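Local coordinates for transcriptional regulatory protein RcsB (Escherichia coli, PDB 5I4C), which acts as the DNA-binding response regulator of the Rcs phosphorelay, controlling transcription of many genes including those for colanic acid capsule synthesis, at residues L16-R20 and G33-D37; D102-L108 and K128-E132. All blocks are in the same frame, centred on the assembly; numbering follows the deposited sequence.

Contact 1: residues L16-R20 and G33-D37; sequences LFGIR and GEFED
Helix 13-23 supplies residues 16-20, in regular alpha-helical conformation with R20 N hydrogen-bonded to L16 O at 2.9 Å; strand 29-35 supplies extended 33-35, after which 36-37 leave the strand and D37 N-caps the next helix. Both belong to a beta-alpha-beta crossover of the CheY-like receiver domain, so helix and strand run nearly antiparallel, their short axes 159° apart and 10.5 Å at closest approach. L16 and E34 are the nearest pair, CA to CA 7.2 Å. L16 (chi1 m, chi2 t) points toward the strand and drops CD1 3.8 Å from F35 O and 4.0 Å from E36 CG; it also packs on I8 of the neighbouring strand 4-9. F35 turns away, onto helix 38-44 across the sheet. At the partly exposed edge, E34 (chi1 m, chi2 t) extends to R20 (chi1 and chi2 t, chi3 m) in a salt bridge. R20 NE donates to E34 OE2 at 2.7 Å, while R20 NH2 binds E34 OE1 at 2.8 Å and, weakly, E34 OE2 at 3.1 Å.

Contact 2: residues D102-L108 and K128-E132; sequences DIEGIVL and KFTPE
P131 lies over the end of edge strand 105-108, its CD 3.7 Å from I106 CB and its CB 4.1 Å from L108 CG. The F129 ring (chi1 t) lies by V107, with F129 CD1 4.1 Å from V107 CG2, and both also pack on A119 of helix 112-124. The extended chain at 128-131 runs roughly parallel to 102-108, end-to-end directions 34° apart, in the register E104-K128, G105-F129, I106-T130. A single parallel beta bridge pairs G105 with F129, CA to CA 4.7 Å: F129 N donates to E104 O at 3.2 Å, and I106 N to F129 O at 2.8 Å. Beyond it K128 (chi1 m, chi2 and chi3 t, chi4 m) reaches the turn after helix 92-99, where K128 NZ forms a salt bridge with D102 OD1 (2.9 Å) and a hydrogen bond to I103 O (2.9 Å). The post-helical tail adds a short strand-like pairing to the edge of the receiver sheet, satisfying backbone groups there, with the exposed K128-D102 ion pair at one end.

Overall arrangement
From the N terminus, strand 4-9 leads into helix 13-23, which brings the chain back to enter strand 29-35 parallel to strand 4-9; contact 1 closes this first beta-alpha-beta loop, of 12 residues. Strands 52-56 and 82-87 follow before 105-108. Contact 2 closes a later loop of 19 residues, in which helix 112-124 carries the chain back to that strand. The loops neither nest nor cross but follow in series. In the 2-1-3-4-5 parallel sheet, strands 29-35 and 105-108 are outermost, so the contacts sit at opposite edges, centres 19 Å apart. Their nearest atoms are about 7 Å apart, so they do not touch; I19 of helix 13-23 packs on helix 112-124, inside contact 2's loop.

Contact 1: residues L16-R20 and G33-D37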
loop_
_atom_site.group_PDB
_atom_site.type_symbol
_atom_site.label_atom_id
_atom_site.label_comp_id
_atom_site.label_asym_id
_atom_site.label_seq_id
_atom_site.Cartn_x
_atom_site.Cartn_y
_atom_site.Cartn_z
ATOM N N LEU A 16 -5.434 0.151 -2.624
ATOM C CA LEU A 16 -6.833 0.567 -2.698
ATOM C C LEU A 16 -7.346 1.132 -1.356
ATOM O O LEU A 16 -8.036 2.139 -1.344
ATOM C CB LEU A 16 -7.691 -0.562 -3.198
ATOM C CG LEU A 16 -7.357 -1.066 -4.612
ATOM C CD1 LEU A 16 -8.224 -2.281 -4.908
ATOM C CD2 LEU A 16 -7.488 0.018 -5.637
ATOM N N PHE A 17 -6.995 0.487 -0.254
ATOM C CA PHE A 17 -7.341 0.965 1.089
ATOM C C PHE A 17 -6.833 2.381 1.325
ATOM O O PHE A 17 -7.604 3.248 1.773
ATOM C CB PHE A 17 -6.726 0.011 2.125
ATOM C CG PHE A 17 -7.011 0.378 3.535
ATOM C CD1 PHE A 17 -8.228 0.113 4.096
ATOM C CD2 PHE A 17 -6.089 1.022 4.280
ATOM C CE1 PHE A 17 -8.469 0.463 5.432
ATOM C CE2 PHE A 17 -6.317 1.434 5.574
ATOM C CZ PHE A 17 -7.507 1.115 6.178
ATOM N N GLY A 18 -5.537 2.621 1.064
ATOM C CA GLY A 18 -4.907 3.951 1.314
ATOM C C GLY A 18 -5.575 5.038 0.493
ATOM O O GLY A 18 -5.922 6.092 1.000
ATOM N N ILE A 19 -5.782 4.733 -0.793
ATOM C CA ILE A 19 -6.461 5.634 -1.686
ATOM C C ILE A 19 -7.892 5.932 -1.196
ATOM O O ILE A 19 -8.288 7.086 -1.113
ATOM C CB ILE A 19 -6.429 5.115 -3.139
ATOM C CG1 ILE A 19 -4.968 5.145 -3.614
ATOM C CG2 ILE A 19 -7.299 6.027 -4.004
ATOM C CD1 ILE A 19 -4.709 4.612 -5.011
ATOM N N ARG A 20 -8.640 4.911 -0.818
ATOM C CA ARG A 20 -10.023 5.150 -0.329
ATOM C C ARG A 20 -10.020 6.053 0.944
ATOM O O ARG A 20 -10.851 6.962 1.048
ATOM C CB ARG A 20 -10.732 3.807 -0.120
ATOM C CG ARG A 20 -12.102 3.838 0.498
ATOM C CD ARG A 20 -12.436 2.434 1.089
ATOM N NE ARG A 20 -11.884 1.390 0.227
ATOM C CZ ARG A 20 -11.322 0.246 0.661
ATOM N NH1 ARG A 20 -11.270 -0.072 1.978
ATOM N NH2 ARG A 20 -10.751 -0.590 -0.235
ATOM N N GLY A 33 -16.098 2.601 -7.548
ATOM C CA GLY A 33 -15.667 1.217 -7.780
ATOM C C GLY A 33 -14.221 1.010 -7.502
ATOM O O GLY A 33 -13.425 1.957 -7.634
ATOM N N GLU A 34 -13.894 -0.217 -7.104
ATOM C CA GLU A 34 -12.530 -0.645 -6.951
ATOM C C GLU A 34 -12.354 -1.987 -7.659
ATOM O O GLU A 34 -13.149 -2.890 -7.393
ATOM C CB GLU A 34 -12.217 -0.908 -5.486
ATOM C CG GLU A 34 -12.575 0.266 -4.635
ATOM C CD GLU A 34 -12.063 0.082 -3.208
ATOM O OE1 GLU A 34 -11.675 -1.056 -2.850
ATOM O OE2 GLU A 34 -12.087 1.048 -2.438
ATOM N N PHE A 35 -11.278 -2.137 -8.421
ATOM C CA PHE A 35 -10.950 -3.363 -9.107
ATOM C C PHE A 35 -9.497 -3.767 -8.951
ATOM O O PHE A 35 -8.639 -2.921 -8.680
ATOM C CB PHE A 35 -11.257 -3.106 -10.599
ATOM C CG PHE A 35 -12.677 -2.762 -10.821
ATOM C CD1 PHE A 35 -13.605 -3.774 -10.903
ATOM C CD2 PHE A 35 -13.103 -1.437 -10.896
ATOM C CE1 PHE A 35 -14.935 -3.473 -11.068
ATOM C CE2 PHE A 35 -14.456 -1.125 -11.020
ATOM C CZ PHE A 35 -15.367 -2.164 -11.137
ATOM N N GLU A 36 -9.233 -5.051 -9.115
ATOM C CA GLU A 36 -7.908 -5.630 -9.073
ATOM C C GLU A 36 -7.482 -6.358 -10.319
ATOM O O GLU A 36 -6.457 -7.053 -10.318
ATOM C CB GLU A 36 -7.861 -6.590 -7.869
ATOM C CG GLU A 36 -8.331 -5.858 -6.625
ATOM C CD GLU A 36 -8.171 -6.630 -5.327
ATOM O OE1 GLU A 36 -8.903 -6.227 -4.364
ATOM O OE2 GLU A 36 -7.290 -7.563 -5.255
ATOM N N ASP A 37 -8.284 -6.274 -11.377
ATOM C CA ASP A 37 -8.095 -7.068 -12.593
ATOM C C ASP A 37 -8.746 -6.234 -13.668
ATOM O O ASP A 37 -9.813 -5.668 -13.434
ATOM C CB ASP A 37 -8.762 -8.463 -12.390
ATOM C CG ASP A 37 -8.753 -9.350 -13.627
ATOM O OD1 ASP A 37 -9.405 -8.962 -14.592
ATOM O OD2 ASP A 37 -8.172 -10.488 -13.636
#

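Contact 2: residues D102-L108 and K128-E132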
loop_
_atom_site.group_PDB
_atom_site.type_symbol
_atom_site.label_atom_id
_atom_site.label_comp_id
_atom_site.label_asym_id
_atom_site.label_seq_id
_atom_site.Cartn_x
_atom_site.Cartn_y
_atom_site.Cartn_z
ATOM N N ASP A 102 -2.356 10.684 -24.339
ATOM C CA ASP A 102 -3.229 11.811 -23.978
ATOM C C ASP A 102 -4.079 11.434 -22.763
ATOM O O ASP A 102 -5.257 11.718 -22.647
ATOM C CB ASP A 102 -4.066 12.353 -25.183
ATOM C CG ASP A 102 -4.640 13.781 -24.921
ATOM O OD1 ASP A 102 -3.917 14.662 -24.408
ATOM O OD2 ASP A 102 -5.839 14.009 -25.164
ATOM N N ILE A 103 -3.419 10.842 -21.803
ATOM C CA ILE A 103 -4.051 10.654 -20.510
ATOM C C ILE A 103 -3.961 11.935 -19.685
ATOM O O ILE A 103 -3.220 12.851 -20.001
ATOM C CB ILE A 103 -3.491 9.414 -19.805
ATOM C CG1 ILE A 103 -2.000 9.477 -19.613
ATOM C CG2 ILE A 103 -3.829 8.171 -20.620
ATOM C CD1 ILE A 103 -1.655 9.107 -18.243
ATOM N N GLU A 104 -4.722 12.008 -18.613
ATOM C CA GLU A 104 -4.852 13.219 -17.881
ATOM C C GLU A 104 -3.878 13.355 -16.714
ATOM O O GLU A 104 -3.558 14.471 -16.297
ATOM C CB GLU A 104 -6.290 13.386 -17.399
ATOM C CG GLU A 104 -7.234 13.784 -18.506
ATOM C CD GLU A 104 -7.581 12.641 -19.462
ATOM O OE1 GLU A 104 -7.346 11.441 -19.184
ATOM O OE2 GLU A 104 -8.074 12.962 -20.534
ATOM N N GLY A 105 -3.375 12.259 -16.181
ATOM C CA GLY A 105 -2.561 12.397 -15.011
ATOM C C GLY A 105 -1.708 11.222 -14.802
ATOM O O GLY A 105 -2.038 10.104 -15.295
ATOM N N ILE A 106 -0.580 11.486 -14.140
ATOM C CA ILE A 106 0.334 10.454 -13.684
ATOM C C ILE A 106 0.699 10.786 -12.255
ATOM O O ILE A 106 1.068 11.891 -11.964
ATOM C CB ILE A 106 1.645 10.335 -14.543
ATOM C CG1 ILE A 106 1.310 9.912 -15.960
ATOM C CG2 ILE A 106 2.549 9.292 -13.900
ATOM C CD1 ILE A 106 2.443 10.092 -16.925
ATOM N N VAL A 107 0.574 9.825 -11.366
ATOM C CA VAL A 107 0.884 10.013 -9.927
ATOM C C VAL A 107 1.766 8.889 -9.481
ATOM O O VAL A 107 1.453 7.742 -9.780
ATOM C CB VAL A 107 -0.434 9.951 -9.128
ATOM C CG1 VAL A 107 -0.210 9.824 -7.600
ATOM C CG2 VAL A 107 -1.232 11.208 -9.456
ATOM N N LEU A 108 2.794 9.187 -8.708
ATOM C CA LEU A 108 3.595 8.126 -8.134
ATOM C C LEU A 108 2.750 7.407 -7.116
ATOM O O LEU A 108 2.234 8.017 -6.188
ATOM C CB LEU A 108 4.862 8.627 -7.493
ATOM C CG LEU A 108 5.774 9.393 -8.402
ATOM C CD1 LEU A 108 6.994 9.929 -7.625
ATOM C CD2 LEU A 108 6.182 8.451 -9.507
ATOM N N LYS A 128 -3.710 18.968 -16.570
ATOM C CA LYS A 128 -3.092 17.669 -16.364
ATOM C C LYS A 128 -2.219 17.725 -15.154
ATOM O O LYS A 128 -1.900 18.788 -14.682
ATOM C CB LYS A 128 -2.310 17.218 -17.564
ATOM C CG LYS A 128 -3.147 16.968 -18.807
ATOM C CD LYS A 128 -2.267 16.416 -19.916
ATOM C CE LYS A 128 -2.877 16.465 -21.304
ATOM N NZ LYS A 128 -3.664 15.262 -21.551
ATOM N N PHE A 129 -1.846 16.581 -14.622
ATOM C CA PHE A 129 -1.009 16.519 -13.425
ATOM C C PHE A 129 0.025 15.436 -13.667
ATOM O O PHE A 129 -0.323 14.323 -14.069
ATOM C CB PHE A 129 -1.863 16.151 -12.224
ATOM C CG PHE A 129 -1.130 16.164 -10.878
ATOM C CD1 PHE A 129 -0.393 15.066 -10.446
ATOM C CD2 PHE A 129 -1.254 17.268 -10.021
ATOM C CE1 PHE A 129 0.226 15.065 -9.174
ATOM C CE2 PHE A 129 -0.629 17.283 -8.773
ATOM C CZ PHE A 129 0.114 16.182 -8.363
ATOM N N THR A 130 1.274 15.725 -13.352
ATOM C CA THR A 130 2.414 14.934 -13.828
ATOM C C THR A 130 3.458 15.012 -12.689
ATOM O O THR A 130 3.602 16.063 -12.095
ATOM C CB THR A 130 2.869 15.614 -15.141
ATOM O OG1 THR A 130 3.258 14.658 -16.088
ATOM C CG2 THR A 130 3.933 16.657 -14.950
ATOM N N PRO A 131 4.125 13.916 -12.314
ATOM C CA PRO A 131 5.022 14.040 -11.144
ATOM C C PRO A 131 6.163 15.014 -11.387
ATOM O O PRO A 131 6.578 15.196 -12.526
ATOM C CB PRO A 131 5.592 12.631 -10.964
ATOM C CG PRO A 131 4.620 11.735 -11.679
ATOM C CD PRO A 131 4.081 12.545 -12.824
ATOM N N GLU A 132 6.679 15.549 -10.293
ATOM C CA GLU A 132 7.793 16.527 -10.281
ATOM C C GLU A 132 9.021 15.875 -10.952
ATOM O O GLU A 132 9.160 14.617 -10.945
ATOM C CB GLU A 132 8.097 16.963 -8.784
ATOM C CG GLU A 132 6.884 16.957 -7.773
ATOM C CD GLU A 132 7.221 16.882 -6.279
ATOM O OE1 GLU A 132 8.395 16.870 -5.876
ATOM O OE2 GLU A 132 6.292 16.858 -5.440
#